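Local coordinates for putative lipoprotein (Bacteroides ovatus, PDB 3OQQ) that is of unknown function but binds several calcium ions through loops around its beta sheets and is probably an extracellular, membrane-anchored lipoprotein, at residues Gly127-Glu132 with Gln333-Lys338; Phe131-Pro136 with Phe147-Phe152; Tyr189-Gly194 with Lys338-Lys343; Gln282-Val287 with Tyr396-Phe401. All coordinates share one frame; numbering follows the deposited sequence.

Interaction 1 (Gly127-Glu132 with Gln333-Lys338); sequences GVVMFE and QNFFIK. With CA (calcium ion), chain C.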
# COMPACT_ATOMS: atom_id res chain seq x y z
N GLY A 127 3.04 -3.16 -0.72
CA GLY A 127 2.99 -4.05 0.43
C GLY A 127 1.69 -4.82 0.47
O GLY A 127 0.86 -4.72 -0.44
N VAL A 128 1.51 -5.60 1.52
CA VAL A 128 0.29 -6.35 1.74
C VAL A 128 -0.24 -5.96 3.10
O VAL A 128 0.53 -5.87 4.06
CB VAL A 128 0.39 -7.91 1.56
CG1 VAL A 128 1.27 -8.57 2.63
CG2 VAL A 128 -1.01 -8.54 1.51
N VAL A 129 -1.53 -5.67 3.16
CA VAL A 129 -2.17 -5.26 4.40
C VAL A 129 -2.97 -6.44 4.90
O VAL A 129 -3.73 -7.05 4.14
CB VAL A 129 -3.03 -3.99 4.25
CG1 VAL A 129 -3.73 -3.66 5.56
CG2 VAL A 129 -2.17 -2.81 3.80
N MSE A 130 -2.79 -6.76 6.18
CA MSE A 130 -3.48 -7.88 6.81
C MSE A 130 -4.19 -7.40 8.03
O MSE A 130 -3.55 -6.93 8.95
CB MSE A 130 -2.50 -9.01 7.15
CG MSE A 130 -1.90 -9.62 5.92
SE MSE A 130 -0.98 -11.25 6.37
CE MSE A 130 -0.11 -11.50 4.66
N PHE A 131 -5.52 -7.58 8.05
CA PHE A 131 -6.34 -7.11 9.16
C PHE A 131 -7.07 -8.21 9.88
O PHE A 131 -7.45 -9.20 9.27
CB PHE A 131 -7.41 -6.13 8.65
CG PHE A 131 -7.01 -4.70 8.72
CD1 PHE A 131 -7.03 -4.02 9.94
CD2 PHE A 131 -6.64 -4.01 7.58
CE1 PHE A 131 -6.67 -2.67 10.00
CE2 PHE A 131 -6.25 -2.66 7.65
CZ PHE A 131 -6.28 -2.01 8.86
N GLU A 132 -7.31 -7.97 11.18
CA GLU A 132 -8.18 -8.71 12.09
C GLU A 132 -9.48 -7.91 12.13
O GLU A 132 -9.43 -6.68 12.11
CB GLU A 132 -7.54 -8.87 13.48
CG GLU A 132 -6.82 -10.21 13.65
CD GLU A 132 -7.71 -11.41 13.42
OE1 GLU A 132 -8.68 -11.57 14.19
OE2 GLU A 132 -7.47 -12.18 12.46
N GLN A 333 -0.14 6.59 5.04
CA GLN A 333 -0.94 5.58 4.37
C GLN A 333 -1.83 4.95 5.42
O GLN A 333 -1.47 3.94 6.02
CB GLN A 333 -0.06 4.55 3.65
CG GLN A 333 1.07 5.17 2.83
CD GLN A 333 2.00 4.11 2.30
OE1 GLN A 333 1.98 2.95 2.73
NE2 GLN A 333 2.85 4.48 1.36
N ASN A 334 -2.94 5.61 5.72
CA ASN A 334 -3.82 5.17 6.78
C ASN A 334 -4.85 4.16 6.25
O ASN A 334 -5.99 4.51 5.98
CB ASN A 334 -4.48 6.38 7.49
CG ASN A 334 -5.31 5.98 8.67
OD1 ASN A 334 -5.37 4.81 9.04
ND2 ASN A 334 -5.99 6.91 9.29
N PHE A 335 -4.42 2.90 6.15
CA PHE A 335 -5.24 1.78 5.71
C PHE A 335 -6.28 1.40 6.77
O PHE A 335 -6.05 1.57 7.97
CB PHE A 335 -4.35 0.56 5.39
CG PHE A 335 -3.47 0.80 4.20
CD1 PHE A 335 -4.01 0.86 2.92
CD2 PHE A 335 -2.11 0.96 4.34
CE1 PHE A 335 -3.20 1.10 1.81
CE2 PHE A 335 -1.28 1.16 3.22
CZ PHE A 335 -1.84 1.25 1.97
N PHE A 336 -7.43 0.89 6.32
CA PHE A 336 -8.50 0.49 7.23
C PHE A 336 -9.44 -0.48 6.56
O PHE A 336 -9.44 -0.62 5.33
CB PHE A 336 -9.32 1.73 7.74
CG PHE A 336 -10.10 2.54 6.71
CD1 PHE A 336 -9.50 3.61 6.04
CD2 PHE A 336 -11.43 2.24 6.43
CE1 PHE A 336 -10.22 4.36 5.11
CE2 PHE A 336 -12.15 3.00 5.51
CZ PHE A 336 -11.54 4.04 4.84
N ILE A 337 -10.28 -1.11 7.39
CA ILE A 337 -11.37 -1.96 6.96
C ILE A 337 -12.65 -1.56 7.70
O ILE A 337 -12.60 -0.92 8.76
CB ILE A 337 -11.09 -3.48 7.10
CG1 ILE A 337 -10.85 -3.92 8.59
CG2 ILE A 337 -9.97 -3.90 6.13
CD1 ILE A 337 -11.22 -5.27 8.90
N LYS A 338 -13.80 -1.92 7.11
CA LYS A 338 -15.10 -1.81 7.76
C LYS A 338 -15.75 -3.18 7.81
O LYS A 338 -15.53 -4.03 6.93
CB LYS A 338 -16.05 -0.81 7.10
CG LYS A 338 -15.63 0.63 7.20
CD LYS A 338 -16.88 1.50 7.15
CE LYS A 338 -16.80 2.53 6.08
NZ LYS A 338 -17.99 3.42 6.12
CA CA C . -9.31 -13.38 12.62
O HOH W 1 -10.96 -14.95 12.02
O HOH W 2 -11.30 -12.88 13.82
O HOH W 3 -8.50 -14.83 14.37
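F131 and V129 on strand 122-131 pack against I337 and F335 on strand 333-339, and the evidence points to contact between two sheets rather than pairing within one. The axes of the two short strand segments stay 8.4 Å apart at their closest and are turned by -43°, and the segments meet through apolar atoms. The tight part is the ring of F131. I337 CG1 lies over one ring face, offset toward the rim, and I337 CG2 comes to 3.6 Å from F131 CD2, the two side chains sliding past each other in opposite directions. I337 has CG1 between its backbone N and carbonyl carbon (chi1 62°), which turns that branch onto the ring. At the ring edge, near its plane, F131 CZ is 3.7 Å from F335 O. Two residues earlier on each strand, V129 CG2 sits over one face of the F335 ring in a CH-pi contact, 3.9 Å from the ring centroid. V129 CG1 is anti to the backbone N (chi1 177°), which leaves CG2 as the branch above that ring.

The polar, hydrated side begins at E132. Its CB points away from the other strand, and across the contact it offers mainly its backbone O, 3.9 Å from I337 CD1. Its carboxylate instead grips a calcium ion with both oxygens, OE2 at 2.2 Å, beside three metal-bound waters, and OE2 also accepts from F147 N. The arrangement is typical of two beta sheets packed face to face, as in a beta sandwich, with a calcium site at the strand end.

Interaction 2 (Phe131-Pro136 with Phe147-Phe152); sequences FEDGWP and FNDVVF. With CA (calcium ion), chain C; CA (calcium ion), chain B.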
# COMPACT_ATOMS: atom_id res chain seq x y z
N PHE A 131 -5.52 -7.58 8.05
CA PHE A 131 -6.34 -7.11 9.16
C PHE A 131 -7.07 -8.21 9.88
O PHE A 131 -7.45 -9.20 9.27
CB PHE A 131 -7.41 -6.13 8.65
CG PHE A 131 -7.01 -4.70 8.72
CD1 PHE A 131 -7.03 -4.02 9.94
CD2 PHE A 131 -6.64 -4.01 7.58
CE1 PHE A 131 -6.67 -2.67 10.00
CE2 PHE A 131 -6.25 -2.66 7.65
CZ PHE A 131 -6.28 -2.01 8.86
N GLU A 132 -7.31 -7.97 11.18
CA GLU A 132 -8.18 -8.71 12.09
C GLU A 132 -9.48 -7.91 12.13
O GLU A 132 -9.43 -6.68 12.11
CB GLU A 132 -7.54 -8.87 13.48
CG GLU A 132 -6.82 -10.21 13.65
CD GLU A 132 -7.71 -11.41 13.42
OE1 GLU A 132 -8.68 -11.57 14.19
OE2 GLU A 132 -7.47 -12.18 12.46
N ASP A 133 -10.63 -8.57 12.15
CA ASP A 133 -11.93 -7.89 12.09
C ASP A 133 -12.66 -7.76 13.42
O ASP A 133 -13.80 -7.30 13.44
CB ASP A 133 -12.85 -8.64 11.10
CG ASP A 133 -13.10 -10.12 11.41
OD1 ASP A 133 -12.93 -10.53 12.59
OD2 ASP A 133 -13.40 -10.88 10.47
N GLY A 134 -12.05 -8.21 14.51
CA GLY A 134 -12.72 -8.30 15.80
C GLY A 134 -12.66 -7.11 16.73
O GLY A 134 -13.36 -7.15 17.76
N TRP A 135 -11.85 -6.07 16.42
CA TRP A 135 -11.73 -4.86 17.25
C TRP A 135 -13.11 -4.42 17.77
O TRP A 135 -14.04 -4.37 16.97
CB TRP A 135 -11.04 -3.71 16.45
CG TRP A 135 -10.96 -2.42 17.21
CD1 TRP A 135 -10.05 -2.11 18.19
CD2 TRP A 135 -11.93 -1.36 17.20
NE1 TRP A 135 -10.36 -0.88 18.74
CE2 TRP A 135 -11.51 -0.40 18.15
CE3 TRP A 135 -13.07 -1.08 16.42
CZ2 TRP A 135 -12.22 0.79 18.38
CZ3 TRP A 135 -13.78 0.09 16.66
CH2 TRP A 135 -13.35 1.01 17.62
N PRO A 136 -13.32 -4.14 19.09
CA PRO A 136 -12.34 -4.04 20.17
C PRO A 136 -12.03 -5.36 20.89
O PRO A 136 -11.39 -5.32 21.93
CB PRO A 136 -13.00 -3.03 21.12
CG PRO A 136 -14.45 -3.32 20.98
CD PRO A 136 -14.65 -3.66 19.54
N PHE A 147 -5.05 -13.20 11.34
CA PHE A 147 -4.69 -12.00 10.55
C PHE A 147 -4.97 -12.17 9.05
O PHE A 147 -4.20 -11.67 8.23
CB PHE A 147 -3.23 -11.56 10.78
CG PHE A 147 -3.10 -10.70 12.02
CD1 PHE A 147 -2.96 -11.28 13.29
CD2 PHE A 147 -3.18 -9.31 11.94
CE1 PHE A 147 -2.88 -10.49 14.44
CE2 PHE A 147 -3.10 -8.51 13.09
CZ PHE A 147 -2.97 -9.11 14.33
N ASN A 148 -6.07 -12.82 8.69
CA ASN A 148 -6.39 -12.97 7.26
C ASN A 148 -7.82 -12.50 6.98
O ASN A 148 -8.35 -12.77 5.91
CB ASN A 148 -6.18 -14.41 6.79
CG ASN A 148 -7.18 -15.33 7.44
OD1 ASN A 148 -8.09 -14.87 8.13
ND2 ASN A 148 -7.06 -16.63 7.22
N ASP A 149 -8.46 -11.84 7.97
CA ASP A 149 -9.87 -11.40 7.88
C ASP A 149 -10.11 -10.52 6.68
O ASP A 149 -11.15 -10.64 6.03
CB ASP A 149 -10.31 -10.75 9.19
CG ASP A 149 -10.13 -11.74 10.34
OD1 ASP A 149 -9.86 -12.95 10.07
OD2 ASP A 149 -10.21 -11.30 11.50
N VAL A 150 -9.12 -9.66 6.35
CA VAL A 150 -9.05 -8.87 5.13
C VAL A 150 -7.58 -8.86 4.73
O VAL A 150 -6.71 -8.48 5.52
CB VAL A 150 -9.67 -7.45 5.11
CG1 VAL A 150 -9.64 -6.87 3.69
CG2 VAL A 150 -11.11 -7.44 5.64
N VAL A 151 -7.30 -9.36 3.54
CA VAL A 151 -5.90 -9.39 3.07
C VAL A 151 -5.93 -8.69 1.74
O VAL A 151 -6.67 -9.10 0.84
CB VAL A 151 -5.28 -10.81 3.00
CG1 VAL A 151 -3.82 -10.76 2.56
CG2 VAL A 151 -5.41 -11.55 4.33
N PHE A 152 -5.20 -7.58 1.64
CA PHE A 152 -5.14 -6.88 0.37
C PHE A 152 -3.79 -6.36 0.08
O PHE A 152 -3.12 -5.87 0.97
CB PHE A 152 -6.17 -5.75 0.27
CG PHE A 152 -6.05 -4.59 1.23
CD1 PHE A 152 -6.71 -4.62 2.46
CD2 PHE A 152 -5.41 -3.42 0.84
CE1 PHE A 152 -6.69 -3.51 3.30
CE2 PHE A 152 -5.38 -2.32 1.70
CZ PHE A 152 -6.04 -2.37 2.91
CA CA C . -9.31 -13.38 12.62
CA CA B . -9.90 -15.39 9.61
O HOH W 2 -11.30 -12.88 13.82
O HOH W 1 -10.96 -14.95 12.02
O HOH W 3 -8.50 -14.83 14.37
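F131 faces both D149 and V150, a classic beta bulge where strand 122-131 ends and strand 150-161 begins, and a calcium site lies just beyond it. Backbone bonding defines the antiparallel pair: F131 N donates to V150 O at 2.9 Å, while V150 N returns a weak bond to F131 O.

Two further N-H groups fix carboxylates. F147 N reaches E132 OE2 on its anti side, 27° out of the carboxylate plane, and D133 N donates to the anti lone pair of D149 OD2 at 2.8 Å. Both bonded oxygens also hold calcium, which is likely to ease the crowding of so many acids.

Apolar contact is well centred at one point: E132 CG stands over the middle of the F147 ring, 3.8 Å from its centroid and 3° off the normal. The CB atoms of F131 and V150 lie on the same face of the sheet.

D133 OD1 accepts a bond of 3.1 Å from water 2, which is itself a calcium ligand. An alanine at D133 would keep the backbone bond to D149 but would probably leave that water without its carboxylate acceptor and freer to shift.

Metal bonds complete the set, with D146 shared by both calcium sites. D149 OD2 binds the first calcium at 2.5 Å, whereas D149 OD1 bridges the two ions, 2.6 Å from the first and 2.5 Å from the second.

Interaction 3 (Tyr189-Gly194 with Lys338-Lys343); sequences YPTVLG and KVNGGK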
# COMPACT_ATOMS: atom_id res chain seq x y z
N TYR A 189 -18.04 -11.16 8.51
CA TYR A 189 -18.55 -9.80 8.56
C TYR A 189 -17.74 -8.68 7.87
O TYR A 189 -18.34 -7.61 7.75
CB TYR A 189 -18.78 -9.44 10.04
CG TYR A 189 -19.74 -10.41 10.69
CD1 TYR A 189 -21.09 -10.42 10.34
CD2 TYR A 189 -19.28 -11.42 11.54
CE1 TYR A 189 -21.97 -11.35 10.88
CE2 TYR A 189 -20.15 -12.36 12.08
CZ TYR A 189 -21.51 -12.29 11.78
OH TYR A 189 -22.40 -13.18 12.33
N PRO A 190 -16.47 -8.80 7.38
CA PRO A 190 -15.84 -7.65 6.69
C PRO A 190 -16.62 -7.25 5.43
O PRO A 190 -17.11 -8.10 4.71
CB PRO A 190 -14.44 -8.17 6.32
CG PRO A 190 -14.19 -9.31 7.25
CD PRO A 190 -15.54 -9.95 7.46
N THR A 191 -16.77 -5.95 5.20
CA THR A 191 -17.55 -5.45 4.07
C THR A 191 -16.75 -4.48 3.21
O THR A 191 -17.02 -4.37 2.02
CB THR A 191 -18.83 -4.76 4.58
OG1 THR A 191 -18.46 -3.77 5.54
CG2 THR A 191 -19.83 -5.74 5.22
N VAL A 192 -15.85 -3.70 3.83
CA VAL A 192 -15.10 -2.65 3.14
C VAL A 192 -13.62 -2.69 3.51
O VAL A 192 -13.27 -3.08 4.62
CB VAL A 192 -15.68 -1.22 3.48
CG1 VAL A 192 -14.97 -0.12 2.69
CG2 VAL A 192 -17.20 -1.14 3.26
N LEU A 193 -12.75 -2.28 2.56
CA LEU A 193 -11.34 -1.99 2.76
C LEU A 193 -11.13 -0.58 2.22
O LEU A 193 -11.90 -0.12 1.38
CB LEU A 193 -10.37 -3.00 2.15
CG LEU A 193 -10.27 -3.16 0.63
CD1 LEU A 193 -9.28 -2.19 0.04
CD2 LEU A 193 -9.79 -4.54 0.30
N GLY A 194 -10.14 0.12 2.73
CA GLY A 194 -9.90 1.47 2.25
C GLY A 194 -8.60 2.06 2.73
O GLY A 194 -7.82 1.41 3.43
N LYS A 338 -13.80 -1.92 7.11
CA LYS A 338 -15.10 -1.81 7.76
C LYS A 338 -15.75 -3.18 7.81
O LYS A 338 -15.53 -4.03 6.93
CB LYS A 338 -16.05 -0.81 7.10
CG LYS A 338 -15.63 0.63 7.20
CD LYS A 338 -16.88 1.50 7.15
CE LYS A 338 -16.80 2.53 6.08
NZ LYS A 338 -17.99 3.42 6.12
N VAL A 339 -16.50 -3.40 8.88
CA VAL A 339 -17.23 -4.65 9.07
C VAL A 339 -18.70 -4.29 9.11
O VAL A 339 -19.05 -3.13 9.37
CB VAL A 339 -16.76 -5.43 10.33
CG1 VAL A 339 -15.25 -5.72 10.26
CG2 VAL A 339 -17.12 -4.71 11.61
N ASN A 340 -19.56 -5.28 8.81
CA ASN A 340 -21.02 -5.14 8.79
C ASN A 340 -21.50 -4.30 9.97
O ASN A 340 -21.17 -4.60 11.12
CB ASN A 340 -21.66 -6.53 8.83
CG ASN A 340 -23.14 -6.50 8.62
OD1 ASN A 340 -23.63 -6.02 7.59
ND2 ASN A 340 -23.87 -6.97 9.61
N GLY A 341 -22.24 -3.23 9.70
CA GLY A 341 -22.68 -2.33 10.75
C GLY A 341 -21.95 -1.00 10.74
O GLY A 341 -22.41 -0.05 11.38
N GLY A 342 -20.81 -0.92 10.04
CA GLY A 342 -20.05 0.32 9.90
C GLY A 342 -18.88 0.55 10.85
O GLY A 342 -18.27 1.62 10.82
N LYS A 343 -18.56 -0.44 11.69
CA LYS A 343 -17.40 -0.36 12.56
C LYS A 343 -16.12 -0.30 11.68
O LYS A 343 -15.96 -1.10 10.77
CB LYS A 343 -17.38 -1.57 13.48
CG LYS A 343 -16.66 -1.40 14.79
CD LYS A 343 -16.24 -2.75 15.33
CE LYS A 343 -17.38 -3.59 15.85
NZ LYS A 343 -16.95 -5.00 16.03
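V192 and K338 lie side by side on one face of the sheet and point the same way, with V192 CB 3.7 Å from K338 CB. K338 CG, anti to the carbonyl carbon (chi1 -67°), stays 4.2 Å from V192 CB, but farther out the lysine chain bends at chi3 and its end leads away from V192. P190 and V339, the neighbouring bridge, have diverging side chains, and their CA atoms come within 4.1 Å.

Between these two bridges the register slips by one residue, because T191 and V192 both face K338. The proof is at K338 O, which accepts T191 N at 2.9 Å and V192 N at 3.1 Å, both from the same face of its carbonyl plane. In return K338 N donates to V192 O at 2.8 Å.

The extra residue, T191, turns its side chain toward the other strand. Its CG2 sits 3.6 Å from N340 N, while OG1 makes at most a weak bond to K338 O. An alanine at T191 would keep the backbone bonds but is likely to open a gap beside N340, where CG2 had packed, and to lose the weak hydroxyl contact to K338 O. Farther along, N340 N donates to Y189 O at 2.8 Å, and N340 CB meets the edge of the Y189 ring.

The chain then reverses through G341 and G342 into K343, where G342 and K343 both face V339. The arrangement is that of an antiparallel pair broken by a classic beta bulge, leading into a hairpin closed with a G1 bulge.

Interaction 4 (Gln282-Val287 with Tyr396-Phe401); sequences QDMFQV and YERVPF. With CA (calcium ion), chain B; ACT (acetate ion), chain F.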
# COMPACT_ATOMS: atom_id res chain seq x y z
N GLN A 282 -18.93 -20.67 5.64
CA GLN A 282 -18.00 -21.62 6.25
C GLN A 282 -16.60 -21.49 5.65
O GLN A 282 -15.62 -21.38 6.38
CB GLN A 282 -18.52 -23.05 6.09
CG GLN A 282 -17.66 -24.08 6.80
CD GLN A 282 -18.17 -25.46 6.54
OE1 GLN A 282 -19.37 -25.67 6.39
NE2 GLN A 282 -17.27 -26.43 6.47
N ASP A 283 -16.52 -21.51 4.31
CA ASP A 283 -15.27 -21.44 3.56
C ASP A 283 -14.68 -20.08 3.56
O ASP A 283 -13.45 -19.95 3.55
CB ASP A 283 -15.52 -21.87 2.11
CG ASP A 283 -16.05 -23.27 1.99
OD1 ASP A 283 -15.92 -24.02 2.97
OD2 ASP A 283 -16.58 -23.61 0.92
N MSE A 284 -15.53 -19.05 3.42
CA MSE A 284 -15.08 -17.66 3.27
C MSE A 284 -14.25 -17.54 1.96
O MSE A 284 -14.49 -18.33 1.04
CB MSE A 284 -14.36 -17.16 4.53
CG MSE A 284 -15.34 -17.01 5.73
SE MSE A 284 -14.43 -16.91 7.43
CE MSE A 284 -14.40 -18.72 7.80
N PHE A 285 -13.32 -16.57 1.86
CA PHE A 285 -12.67 -16.28 0.59
C PHE A 285 -11.13 -16.38 0.59
O PHE A 285 -10.46 -15.50 1.14
CB PHE A 285 -13.09 -14.86 0.11
CG PHE A 285 -12.61 -14.49 -1.29
CD1 PHE A 285 -13.04 -15.19 -2.41
CD2 PHE A 285 -11.73 -13.42 -1.47
CE1 PHE A 285 -12.59 -14.86 -3.67
CE2 PHE A 285 -11.30 -13.07 -2.75
CZ PHE A 285 -11.72 -13.80 -3.84
N GLN A 286 -10.60 -17.37 -0.18
CA GLN A 286 -9.16 -17.64 -0.38
C GLN A 286 -8.44 -17.90 0.96
O GLN A 286 -7.30 -17.48 1.11
CB GLN A 286 -8.49 -16.47 -1.15
CG GLN A 286 -9.14 -16.11 -2.52
CD GLN A 286 -9.15 -17.27 -3.51
OE1 GLN A 286 -9.77 -18.31 -3.30
NE2 GLN A 286 -8.49 -17.13 -4.64
N VAL A 287 -9.10 -18.57 1.94
CA VAL A 287 -8.50 -18.84 3.27
C VAL A 287 -8.65 -20.33 3.74
O VAL A 287 -8.01 -20.75 4.72
CB VAL A 287 -9.05 -17.87 4.38
CG1 VAL A 287 -8.71 -16.42 4.07
CG2 VAL A 287 -10.56 -18.05 4.65
N TYR A 396 -3.81 -19.74 6.67
CA TYR A 396 -5.05 -20.51 6.47
C TYR A 396 -5.99 -20.12 7.61
O TYR A 396 -5.52 -19.69 8.66
CB TYR A 396 -4.77 -22.03 6.51
CG TYR A 396 -4.26 -22.59 5.20
CD1 TYR A 396 -5.10 -22.72 4.10
CD2 TYR A 396 -2.96 -23.07 5.09
CE1 TYR A 396 -4.64 -23.23 2.89
CE2 TYR A 396 -2.49 -23.60 3.89
CZ TYR A 396 -3.33 -23.66 2.79
OH TYR A 396 -2.89 -24.18 1.60
N GLU A 397 -7.31 -20.23 7.38
CA GLU A 397 -8.31 -19.86 8.38
C GLU A 397 -8.08 -20.56 9.72
O GLU A 397 -7.83 -21.77 9.76
CB GLU A 397 -9.73 -20.16 7.86
CG GLU A 397 -10.83 -19.43 8.64
CD GLU A 397 -10.71 -17.94 8.85
OE1 GLU A 397 -9.97 -17.26 8.10
OE2 GLU A 397 -11.38 -17.42 9.77
N ARG A 398 -8.15 -19.76 10.82
CA ARG A 398 -7.99 -20.16 12.22
C ARG A 398 -6.57 -20.66 12.55
O ARG A 398 -6.35 -21.17 13.65
CB ARG A 398 -9.04 -21.20 12.64
CG ARG A 398 -10.44 -20.57 12.89
CD ARG A 398 -11.49 -21.64 13.18
NE ARG A 398 -11.59 -22.61 12.09
CZ ARG A 398 -12.37 -22.48 11.01
NH1 ARG A 398 -13.16 -21.41 10.88
NH2 ARG A 398 -12.37 -23.41 10.06
N VAL A 399 -5.60 -20.48 11.65
CA VAL A 399 -4.21 -20.83 11.96
C VAL A 399 -3.60 -19.60 12.67
O VAL A 399 -3.60 -18.51 12.07
CB VAL A 399 -3.38 -21.26 10.71
CG1 VAL A 399 -1.89 -21.31 11.03
CG2 VAL A 399 -3.85 -22.60 10.16
N PRO A 400 -3.08 -19.74 13.92
CA PRO A 400 -2.46 -18.57 14.59
C PRO A 400 -1.35 -17.96 13.75
O PRO A 400 -0.50 -18.69 13.24
CB PRO A 400 -1.91 -19.17 15.90
CG PRO A 400 -2.73 -20.39 16.15
CD PRO A 400 -2.99 -20.95 14.76
N PHE A 401 -1.34 -16.62 13.59
CA PHE A 401 -0.32 -15.91 12.80
C PHE A 401 1.11 -16.29 13.22
O PHE A 401 1.92 -16.62 12.36
CB PHE A 401 -0.51 -14.38 12.85
CG PHE A 401 0.21 -13.69 11.70
CD1 PHE A 401 -0.23 -13.84 10.39
CD2 PHE A 401 1.36 -12.95 11.93
CE1 PHE A 401 0.45 -13.23 9.33
CE2 PHE A 401 2.04 -12.32 10.87
CZ PHE A 401 1.58 -12.46 9.58
CA CA B . -9.90 -15.39 9.61
C ACT F . -0.02 -26.09 1.92
O ACT F . -0.26 -24.84 1.81
OXT ACT F . 1.02 -26.64 1.46
CH3 ACT F . -1.03 -26.95 2.65
O HOH W 4 -15.57 -21.72 8.99
O HOH W 5 -12.99 -22.53 7.04
O HOH W 1 -10.96 -14.95 12.02
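E397 N donates to V287 O at 2.8 Å with an N-H...O angle of 164°, which ties loop 282-287 to the start of a type II beta turn running from Y396 to V399.

V287 and E397 then lie side by side, pointing the same way, with V287 CG2 3.6 Å from E397 OE1. From another direction selenomethionine M284 crosses E397 at about a right angle and sets its CE methyl 3.7 Å from E397 CG. The glutamate has CG anti to its backbone N (chi1 -162°) and bends at chi2; its carboxylate clasps a calcium ion through OE1 at 2.4 Å and OE2 at 2.5 Å. This completes a site shared with D146, N148, D149 and G186. On the outer side the link is through water: two molecules donate to Q282 O and accept from R398, one from NH1 and the other from NH2.

The contact is at the surface, between loops. One joins strand 266-272 to strand 298-307, with V287 resting on A184 of strand 173-184; the other leads from strand 394-395 into helix 401-404, where P400 occupies the N-cap position.

Interactions 1 and 2 share F131 and E132, and their centres are 8 Å apart. Interaction 1 packs strand 122-131 on strand 333-339 of the six-stranded sheet; interaction 2 joins strand 122-131 to its neighbour 150-161, and interaction 3 pairs 333-339 with 190-198, its centre 12 Å from that of interaction 1. Interaction 4 lies in outer loops, 11 Å from interaction 2, and meets it at the second calcium ion. Along the chain interaction 2 closes before 3 or 4 opens, while 1, 3 and 4 cross one another. Residues far apart in sequence thus converge on two adjacent sheets and a pair of calcium ions, which tie distant loops to the strand ends.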